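Local coordinates for protein glutamine synthetase (Streptomyces coelicolor, PDB 4BAX) that belongs to the glutamine synthetase family, oligomeric enzymes whose chains combine a beta-grasp domain with a catalytic domain, here assembled as ten subunits, at residues A[117-122]-A[213-218]; A[175-180]-A[224-229]; A[272-277]-A[316-321]. All coordinates share one frame; numbering follows the deposited sequence.

Interaction 1 (A[117-122]-A[213-218])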
loop_
_atom_site.group_PDB
_atom_site.type_symbol
_atom_site.label_atom_id
_atom_site.label_comp_id
_atom_site.label_asym_id
_atom_site.label_seq_id
_atom_site.Cartn_x
_atom_site.Cartn_y
_atom_site.Cartn_z
ATOM N N TYR A 117 26.682 -13.519 -16.176
ATOM C CA TYR A 117 26.202 -13.120 -14.869
ATOM C C TYR A 117 24.696 -13.019 -14.899
ATOM O O TYR A 117 24.112 -12.831 -15.970
ATOM C CB TYR A 117 26.819 -11.792 -14.442
ATOM C CG TYR A 117 26.546 -10.658 -15.422
ATOM C CD1 TYR A 117 27.301 -10.509 -16.582
ATOM C CD2 TYR A 117 25.532 -9.744 -15.194
ATOM C CE1 TYR A 117 27.055 -9.486 -17.473
ATOM C CE2 TYR A 117 25.286 -8.713 -16.091
ATOM C CZ TYR A 117 26.050 -8.589 -17.220
ATOM O OH TYR A 117 25.790 -7.557 -18.094
ATOM N N THR A 118 24.081 -13.059 -13.721
ATOM C CA THR A 118 22.626 -12.974 -13.597
ATOM C C THR A 118 22.239 -11.850 -12.642
ATOM O O THR A 118 22.812 -11.743 -11.548
ATOM C CB THR A 118 22.031 -14.329 -13.115
ATOM O OG1 THR A 118 22.645 -15.414 -13.841
ATOM C CG2 THR A 118 20.514 -14.369 -13.321
ATOM N N PHE A 119 21.280 -11.019 -13.053
ATOM C CA PHE A 119 20.751 -9.961 -12.178
ATOM C C PHE A 119 19.772 -10.462 -11.120
ATOM O O PHE A 119 18.895 -11.294 -11.401
ATOM C CB PHE A 119 20.086 -8.840 -12.983
ATOM C CG PHE A 119 21.054 -7.947 -13.683
ATOM C CD1 PHE A 119 22.135 -7.428 -13.014
ATOM C CD2 PHE A 119 20.903 -7.660 -15.049
ATOM C CE1 PHE A 119 23.050 -6.609 -13.684
ATOM C CE2 PHE A 119 21.814 -6.855 -15.721
ATOM C CZ PHE A 119 22.889 -6.327 -15.035
ATOM N N PHE A 120 19.867 -9.883 -9.926
ATOM C CA PHE A 120 18.947 -10.222 -8.852
ATOM C C PHE A 120 18.437 -8.944 -8.212
ATOM O O PHE A 120 19.153 -7.941 -8.143
ATOM C CB PHE A 120 19.639 -11.085 -7.790
ATOM C CG PHE A 120 19.495 -12.564 -8.008
ATOM C CD1 PHE A 120 20.151 -13.196 -9.064
ATOM C CD2 PHE A 120 18.677 -13.330 -7.175
ATOM C CE1 PHE A 120 20.002 -14.571 -9.279
ATOM C CE2 PHE A 120 18.531 -14.716 -7.377
ATOM C CZ PHE A 120 19.200 -15.330 -8.437
ATOM N N LYS A 121 17.192 -8.976 -7.760
ATOM C CA LYS A 121 16.675 -7.925 -6.907
ATOM C C LYS A 121 16.304 -8.578 -5.566
ATOM O O LYS A 121 15.250 -9.229 -5.426
ATOM C CB LYS A 121 15.460 -7.258 -7.548
ATOM C CG LYS A 121 14.852 -6.239 -6.607
ATOM C CD LYS A 121 15.320 -4.823 -6.894
ATOM C CE LYS A 121 15.208 -3.953 -5.625
ATOM N NZ LYS A 121 15.195 -2.476 -5.866
ATOM N N GLY A 122 17.184 -8.382 -4.588
ATOM C CA GLY A 122 17.144 -9.137 -3.345
ATOM C C GLY A 122 17.412 -10.612 -3.587
ATOM O O GLY A 122 18.360 -10.956 -4.310
ATOM N N VAL A 213 20.229 -2.827 -8.140
ATOM C CA VAL A 213 20.113 -4.259 -8.426
ATOM C C VAL A 213 21.427 -4.927 -8.121
ATOM O O VAL A 213 22.432 -4.257 -7.876
ATOM C CB VAL A 213 19.679 -4.574 -9.896
ATOM C CG1 VAL A 213 18.422 -3.786 -10.290
ATOM C CG2 VAL A 213 20.829 -4.316 -10.873
ATOM N N SER A 214 21.415 -6.251 -8.172
ATOM C CA SER A 214 22.596 -7.027 -7.865
ATOM C C SER A 214 22.965 -7.902 -9.045
ATOM O O SER A 214 22.093 -8.311 -9.828
ATOM C CB SER A 214 22.341 -7.908 -6.652
ATOM O OG SER A 214 22.277 -7.123 -5.477
ATOM N N ALA A 215 24.253 -8.224 -9.132
ATOM C CA ALA A 215 24.740 -9.174 -10.108
ATOM C C ALA A 215 25.419 -10.308 -9.354
ATOM O O ALA A 215 26.034 -10.085 -8.305
ATOM C CB ALA A 215 25.718 -8.503 -11.065
ATOM N N THR A 216 25.261 -11.525 -9.866
ATOM C CA THR A 216 25.900 -12.691 -9.276
ATOM C C THR A 216 26.626 -13.512 -10.321
ATOM O O THR A 216 26.181 -13.585 -11.475
ATOM C CB THR A 216 24.897 -13.565 -8.465
ATOM O OG1 THR A 216 25.633 -14.522 -7.688
ATOM C CG2 THR A 216 23.990 -14.314 -9.388
ATOM N N LEU A 217 27.764 -14.081 -9.924
ATOM C CA LEU A 217 28.533 -14.959 -10.796
ATOM C C LEU A 217 28.310 -16.402 -10.337
ATOM O O LEU A 217 29.082 -17.289 -10.692
ATOM C CB LEU A 217 30.020 -14.605 -10.796
ATOM C CG LEU A 217 30.387 -13.227 -11.353
ATOM C CD1 LEU A 217 31.936 -13.037 -11.576
ATOM C CD2 LEU A 217 29.601 -12.955 -12.624
ATOM N N ASP A 218 27.241 -16.618 -9.564
ATOM C CA ASP A 218 26.833 -17.963 -9.150
ATOM C C ASP A 218 26.551 -18.774 -10.416
ATOM O O ASP A 218 25.851 -18.314 -11.309
ATOM C CB ASP A 218 25.595 -17.922 -8.223
ATOM C CG ASP A 218 25.942 -17.522 -6.766
ATOM O OD1 ASP A 218 27.146 -17.416 -6.439
ATOM O OD2 ASP A 218 25.014 -17.305 -5.942
HETATM O O HOH W 1 24.955 -16.285 -12.311
#
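Thr216 O has three partners: Thr118 N at 3.1 Å, lying in the carbonyl plane, a water that donates to it, and, most loosely, a CA-H...O contact from Tyr117 CA. It belongs to an antiparallel ladder of the catalytic-domain sheet, in which short strand 214-216 runs beside the end of strand 110-121. Thr216 N answers with a bond to Thr118 O (3.0 Å), making a hydrogen-bonded pair. Phe120 and Ser214 make another, with Phe119 and Ala215 as the non-hydrogen-bonded pair between. Phe120 N meets Ser214 O at 2.7 Å from above the carbonyl plane, whereas Ser214 N lies nearly along the C=O axis of Phe120. The Phe119 ring turns its edge to Ser214 O, sets CD1 4.0 Å from Val213 CG2 and takes Tyr117 CD2 over one ring face; helices 152-164 and 190-210 pack on this side. On the opposite face of the sheet, Thr216 CG2 rests 4.0 Å from Phe120 CE1, while Ser214 OG bonds Asp147 of the second subunit. With OG1 anti to its backbone N (chi1 -168°), Thr216 closes an ST turn, OG1 accepting from Asp218 N at 3.2 Å.

Interaction 2 (A[175-180]-A[224-229])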
loop_
_atom_site.group_PDB
_atom_site.type_symbol
_atom_site.label_atom_id
_atom_site.label_comp_id
_atom_site.label_asym_id
_atom_site.label_seq_id
_atom_site.Cartn_x
_atom_site.Cartn_y
_atom_site.Cartn_z
ATOM N N GLU A 175 21.534 -13.346 -22.360
ATOM C CA GLU A 175 21.648 -14.809 -22.347
ATOM C C GLU A 175 20.315 -15.556 -22.246
ATOM O O GLU A 175 19.250 -14.943 -22.241
ATOM C CB GLU A 175 22.626 -15.282 -21.276
ATOM C CG GLU A 175 24.063 -15.448 -21.788
ATOM C CD GLU A 175 24.185 -16.543 -22.866
ATOM O OE1 GLU A 175 23.537 -17.608 -22.712
ATOM O OE2 GLU A 175 24.966 -16.363 -23.837
ATOM N N VAL A 176 20.398 -16.884 -22.199
ATOM C CA VAL A 176 19.240 -17.774 -22.262
ATOM C C VAL A 176 18.254 -17.614 -21.087
ATOM O O VAL A 176 17.042 -17.623 -21.278
ATOM C CB VAL A 176 19.692 -19.259 -22.379
ATOM C CG1 VAL A 176 18.474 -20.210 -22.290
ATOM C CG2 VAL A 176 20.475 -19.478 -23.673
ATOM N N MET A 177 18.783 -17.463 -19.878
ATOM C CA MET A 177 17.969 -17.193 -18.701
ATOM C C MET A 177 17.575 -15.717 -18.599
ATOM O O MET A 177 18.364 -14.826 -18.912
ATOM C CB MET A 177 18.720 -17.626 -17.447
ATOM C CG MET A 177 17.827 -17.686 -16.212
ATOM S SD MET A 177 18.752 -18.017 -14.704
ATOM C CE MET A 177 17.818 -17.098 -13.504
ATOM N N PRO A 178 16.336 -15.449 -18.165
ATOM C CA PRO A 178 15.933 -14.050 -18.002
ATOM C C PRO A 178 16.773 -13.299 -16.977
ATOM O O PRO A 178 16.962 -13.791 -15.861
ATOM C CB PRO A 178 14.474 -14.162 -17.518
ATOM C CG PRO A 178 14.295 -15.573 -17.091
ATOM C CD PRO A 178 15.214 -16.376 -17.934
ATOM N N GLY A 179 17.225 -12.103 -17.349
ATOM C CA GLY A 179 18.103 -11.318 -16.510
ATOM C C GLY A 179 19.528 -11.824 -16.522
ATOM O O GLY A 179 20.347 -11.355 -15.717
ATOM N N GLN A 180 19.826 -12.755 -17.434
ATOM C CA GLN A 180 21.178 -13.277 -17.587
ATOM C C GLN A 180 21.823 -12.648 -18.796
ATOM O O GLN A 180 21.212 -12.542 -19.870
ATOM C CB GLN A 180 21.158 -14.801 -17.729
ATOM C CG GLN A 180 22.467 -15.511 -17.371
ATOM C CD GLN A 180 22.335 -17.027 -17.380
ATOM O OE1 GLN A 180 22.140 -17.652 -18.432
ATOM N NE2 GLN A 180 22.442 -17.631 -16.199
ATOM N N GLY A 224 17.275 -26.307 -11.484
ATOM C CA GLY A 224 16.403 -26.820 -12.517
ATOM C C GLY A 224 16.893 -26.651 -13.938
ATOM O O GLY A 224 18.091 -26.637 -14.203
ATOM N N ASP A 225 15.957 -26.448 -14.850
ATOM C CA ASP A 225 16.301 -26.386 -16.260
ATOM C C ASP A 225 16.724 -24.987 -16.663
ATOM O O ASP A 225 17.063 -24.743 -17.821
ATOM C CB ASP A 225 15.122 -26.844 -17.111
ATOM C CG ASP A 225 14.949 -28.349 -17.084
ATOM O OD1 ASP A 225 15.965 -29.059 -16.868
ATOM O OD2 ASP A 225 13.815 -28.823 -17.324
ATOM N N TRP A 226 16.678 -24.067 -15.705
ATOM C CA TRP A 226 17.169 -22.708 -15.923
ATOM C C TRP A 226 18.685 -22.706 -16.145
ATOM O O TRP A 226 19.440 -23.399 -15.467
ATOM C CB TRP A 226 16.747 -21.794 -14.763
ATOM C CG TRP A 226 15.263 -21.851 -14.546
ATOM C CD1 TRP A 226 14.586 -22.624 -13.644
ATOM C CD2 TRP A 226 14.270 -21.135 -15.283
ATOM N NE1 TRP A 226 13.228 -22.418 -13.769
ATOM C CE2 TRP A 226 13.012 -21.506 -14.767
ATOM C CE3 TRP A 226 14.324 -20.212 -16.320
ATOM C CZ2 TRP A 226 11.827 -20.987 -15.260
ATOM C CZ3 TRP A 226 13.137 -19.697 -16.806
ATOM C CH2 TRP A 226 11.911 -20.083 -16.277
ATOM N N ASN A 227 19.120 -21.899 -17.099
ATOM C CA ASN A 227 20.506 -21.915 -17.543
ATOM C C ASN A 227 21.529 -21.507 -16.491
ATOM O O ASN A 227 21.345 -20.534 -15.755
ATOM C CB ASN A 227 20.684 -21.061 -18.798
ATOM C CG ASN A 227 20.898 -21.898 -20.040
ATOM O OD1 ASN A 227 20.240 -22.930 -20.241
ATOM N ND2 ASN A 227 21.796 -21.444 -20.901
ATOM N N GLY A 228 22.642 -22.228 -16.478
ATOM C CA GLY A 228 23.766 -21.874 -15.634
ATOM C C GLY A 228 24.562 -20.700 -16.187
ATOM O O GLY A 228 24.400 -20.305 -17.350
ATOM N N ALA A 229 25.390 -20.105 -15.334
ATOM C CA ALA A 229 26.249 -19.012 -15.761
ATOM C C ALA A 229 27.694 -19.496 -15.875
ATOM O O ALA A 229 28.280 -19.969 -14.890
ATOM C CB ALA A 229 26.120 -17.814 -14.797
HETATM O O HOH W 2 23.440 -18.822 -20.237
#
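Asn227 lays its amide obliquely across Val176, with ND2 3.4 Å from Val176 CB and CG 3.7 Å from Val176 CG1. CB and both methyls of the valine lie against the flat group: CG1, anti to the backbone N, meets the amide carbon, while CB and CG2 meet ND2. The polar half of the contact lies on Gln180, whose extended side chain (CG anti to N, chi1 -158°) crosses that of Asn227 at about a right angle, the two amide planes 47° apart. Gln180 NE2 donates to Asn227 O at 3.1 Å, a fairly straight bond (156° at the hydrogen) that stays close to the plane of the glutamine amide but comes down on the carbonyl from above its plane. The same nitrogen also bonds Thr118 OG1, so NE2 has two partners, which probably helps fix the amide's rotation. A water sits among the polar tips: it accepts from Asn227 ND2 at 3.2 Å and lies within donating distance of Gln180 OE1 and Glu175 OE1.

Further along, Met177 brings SD to 4.3 Å from Trp226 CB, and Pro178 meets the indole obliquely, CD lying 4.1 Å from Trp226 CZ3. Phe128 adds an edge-to-face contact to the same indole. Val176 also packs on Ser46 of the third subunit.

Glu175 OE1 accepts from Val176 N, and Gln180 N bonds back to Met177 O across a type II turn, with Gly179 at positive phi in its third position. Glu175 N to Gln180 O closes the ends. The arrangement is that of a beta-hairpin connection, joining antiparallel strands 169-174 and 180-188, held against the loop that leads into strand 231-236 of the catalytic-domain sheet.

Interaction 3 (A[272-277]-A[316-321])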
loop_
_atom_site.group_PDB
_atom_site.type_symbol
_atom_site.label_atom_id
_atom_site.label_comp_id
_atom_site.label_asym_id
_atom_site.label_seq_id
_atom_site.Cartn_x
_atom_site.Cartn_y
_atom_site.Cartn_z
ATOM N N ASP A 272 29.632 -28.706 -10.032
ATOM C CA ASP A 272 28.782 -29.882 -10.134
ATOM C C ASP A 272 27.295 -29.552 -10.317
ATOM O O ASP A 272 26.552 -30.309 -10.956
ATOM C CB ASP A 272 29.007 -30.829 -8.947
ATOM C CG ASP A 272 29.035 -30.094 -7.612
ATOM O OD1 ASP A 272 29.157 -28.850 -7.629
ATOM O OD2 ASP A 272 28.920 -30.748 -6.547
ATOM N N ASP A 273 26.877 -28.427 -9.736
ATOM C CA ASP A 273 25.513 -27.900 -9.872
ATOM C C ASP A 273 25.173 -27.349 -11.280
ATOM O O ASP A 273 24.010 -27.371 -11.716
ATOM C CB ASP A 273 25.209 -26.886 -8.760
ATOM C CG ASP A 273 25.344 -27.505 -7.349
ATOM O OD1 ASP A 273 24.988 -28.695 -7.165
ATOM O OD2 ASP A 273 25.827 -26.813 -6.420
ATOM N N ARG A 274 26.182 -26.793 -11.951
ATOM C CA ARG A 274 26.014 -26.287 -13.305
ATOM C C ARG A 274 26.340 -27.354 -14.352
ATOM O O ARG A 274 25.600 -27.520 -15.308
ATOM C CB ARG A 274 26.838 -25.022 -13.545
ATOM C CG ARG A 274 26.836 -24.545 -14.999
ATOM C CD ARG A 274 27.655 -23.283 -15.148
ATOM N NE ARG A 274 29.042 -23.646 -15.387
ATOM C CZ ARG A 274 29.642 -23.672 -16.577
ATOM N NH1 ARG A 274 28.996 -23.310 -17.677
ATOM N NH2 ARG A 274 30.913 -24.036 -16.658
ATOM N N LEU A 275 27.440 -28.084 -14.171
ATOM C CA LEU A 275 27.850 -29.084 -15.173
ATOM C C LEU A 275 27.242 -30.438 -14.854
ATOM O O LEU A 275 27.825 -31.276 -14.156
ATOM C CB LEU A 275 29.375 -29.197 -15.316
ATOM C CG LEU A 275 30.131 -27.995 -15.891
ATOM C CD1 LEU A 275 31.626 -28.306 -15.978
ATOM C CD2 LEU A 275 29.585 -27.590 -17.259
ATOM N N THR A 276 26.062 -30.636 -15.414
ATOM C CA THR A 276 25.285 -31.842 -15.227
ATOM C C THR A 276 25.349 -32.474 -16.608
ATOM O O THR A 276 25.744 -31.808 -17.578
ATOM C CB THR A 276 23.817 -31.498 -14.891
ATOM O OG1 THR A 276 23.281 -30.623 -15.891
ATOM C CG2 THR A 276 23.715 -30.809 -13.537
ATOM N N GLY A 277 24.999 -33.751 -16.715
ATOM C CA GLY A 277 25.043 -34.377 -18.023
ATOM C C GLY A 277 24.064 -33.741 -18.987
ATOM O O GLY A 277 24.447 -33.372 -20.103
ATOM N N ARG A 316 34.075 -25.493 -19.844
ATOM C CA ARG A 316 33.961 -25.883 -18.429
ATOM C C ARG A 316 33.968 -24.772 -17.336
ATOM O O ARG A 316 33.277 -24.928 -16.332
ATOM C CB ARG A 316 35.014 -26.931 -18.096
ATOM C CG ARG A 316 34.822 -28.235 -18.840
ATOM C CD ARG A 316 35.992 -29.140 -18.595
ATOM N NE ARG A 316 37.187 -28.547 -19.188
ATOM C CZ ARG A 316 38.423 -28.970 -18.942
ATOM N NH1 ARG A 316 38.614 -30.000 -18.125
ATOM N NH2 ARG A 316 39.468 -28.376 -19.521
ATOM N N PRO A 317 34.746 -23.685 -17.494
ATOM C CA PRO A 317 34.819 -22.781 -16.322
ATOM C C PRO A 317 33.496 -22.086 -15.946
ATOM O O PRO A 317 32.699 -21.659 -16.801
ATOM C CB PRO A 317 35.893 -21.749 -16.723
ATOM C CG PRO A 317 36.660 -22.391 -17.856
ATOM C CD PRO A 317 35.648 -23.253 -18.584
ATOM N N ASN A 318 33.254 -22.013 -14.638
ATOM C CA ASN A 318 32.079 -21.331 -14.105
ATOM C C ASN A 318 32.206 -19.832 -14.238
ATOM O O ASN A 318 33.316 -19.327 -14.386
ATOM C CB ASN A 318 31.942 -21.636 -12.630
ATOM C CG ASN A 318 31.281 -22.958 -12.362
ATOM O OD1 ASN A 318 30.971 -23.739 -13.289
ATOM N ND2 ASN A 318 31.045 -23.223 -11.080
ATOM N N ALA A 319 31.076 -19.126 -14.145
ATOM C CA ALA A 319 31.084 -17.662 -14.136
ATOM C C ALA A 319 31.838 -17.127 -12.919
ATOM O O ALA A 319 32.311 -15.985 -12.945
ATOM C CB ALA A 319 29.668 -17.113 -14.165
ATOM N N ASN A 320 31.953 -17.942 -11.861
ATOM C CA ASN A 320 32.664 -17.511 -10.653
ATOM C C ASN A 320 34.124 -17.975 -10.600
ATOM O O ASN A 320 34.742 -17.943 -9.539
ATOM C CB ASN A 320 31.901 -17.905 -9.374
ATOM C CG ASN A 320 31.840 -19.411 -9.173
ATOM O OD1 ASN A 320 32.233 -20.188 -10.053
ATOM N ND2 ASN A 320 31.305 -19.835 -8.028
ATOM N N VAL A 321 34.677 -18.411 -11.728
ATOM C CA VAL A 321 36.093 -18.785 -11.762
ATOM C C VAL A 321 36.991 -17.561 -11.575
ATOM O O VAL A 321 36.652 -16.455 -11.989
ATOM C CB VAL A 321 36.455 -19.495 -13.086
ATOM C CG1 VAL A 321 36.415 -18.528 -14.280
ATOM C CG2 VAL A 321 37.810 -20.207 -12.960
#
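A short, weakly bonded helix, 271-274, meets a type I beta turn, Asn318 to Val321, in the catalytic part of the fold, and one arginine bridges them. The turn lies in the loop between strand 312-314 and helix 323-341. Arg274 leaves its backbone extended, CG anti to N (chi1 173°), and then bends at chi3 (88°), which turns the guanidinium edge toward the loop. Arg274 NE donates to Asn318 OD1 at 2.9 Å, with 157° at the hydrogen; the oxygen stays near the guanidinium plane, while the donor stands above the carbonyl plane of the asparagine. Arg274 NH2 adds a weak second bond to Asn318 OD1 at 3.4 Å, so this one oxygen is held by two N-H groups. The two flat groups stand nearly perpendicular, and the side chains run antiparallel alongside one another.

Arg274 NH2 also lies at the backbone carbonyls of the loop, 2.5 Å from Arg316 O. The two carbonyl oxygens there, Arg316 O and Pro317 O, would probably favour the positive charge of this buried arginine. Leu275 CD2 packs over one face of the Arg274 guanidinium, 3.8 Å above its plane and displaced toward the rim, and the other methyl, Leu275 CD1, sits 3.8 Å from Arg316 O. The chain leaves the helix through an inverse gamma turn at Leu275, closed by a weak Thr276 N to Arg274 O bond. Arg316 sends its own side chain the other way, into a salt bridge with Asp314. Val321 N bonds Asn318 O across the turn, and Asn318 ND2 makes a weak bond of 3.4 Å to Asn320 OD1.

How the interactions relate
The three contacts lie one after another through the catalytic part of the fold. The centres of interactions 1 and 2 are about 12 Å apart. Those of interactions 2 and 3 are about 13 Å apart, and those of interactions 1 and 3 about 17 Å. Interactions 1 and 2 interlock along the sequence, their segments alternating, and join directly where Phe119 N lies 2.8 Å from Gly179 O, a probable hydrogen bond. Interaction 3 follows both in sequence; Ala229 O, 3.0 Å from Ala319 N, probably bonds it to interaction 2, while Leu217 packs against Ala319 and Asn320. Strand 110-121, the 175-180 turn, the loop before strand 231-236 and the loop before helix 323-341 are thus linked in turn.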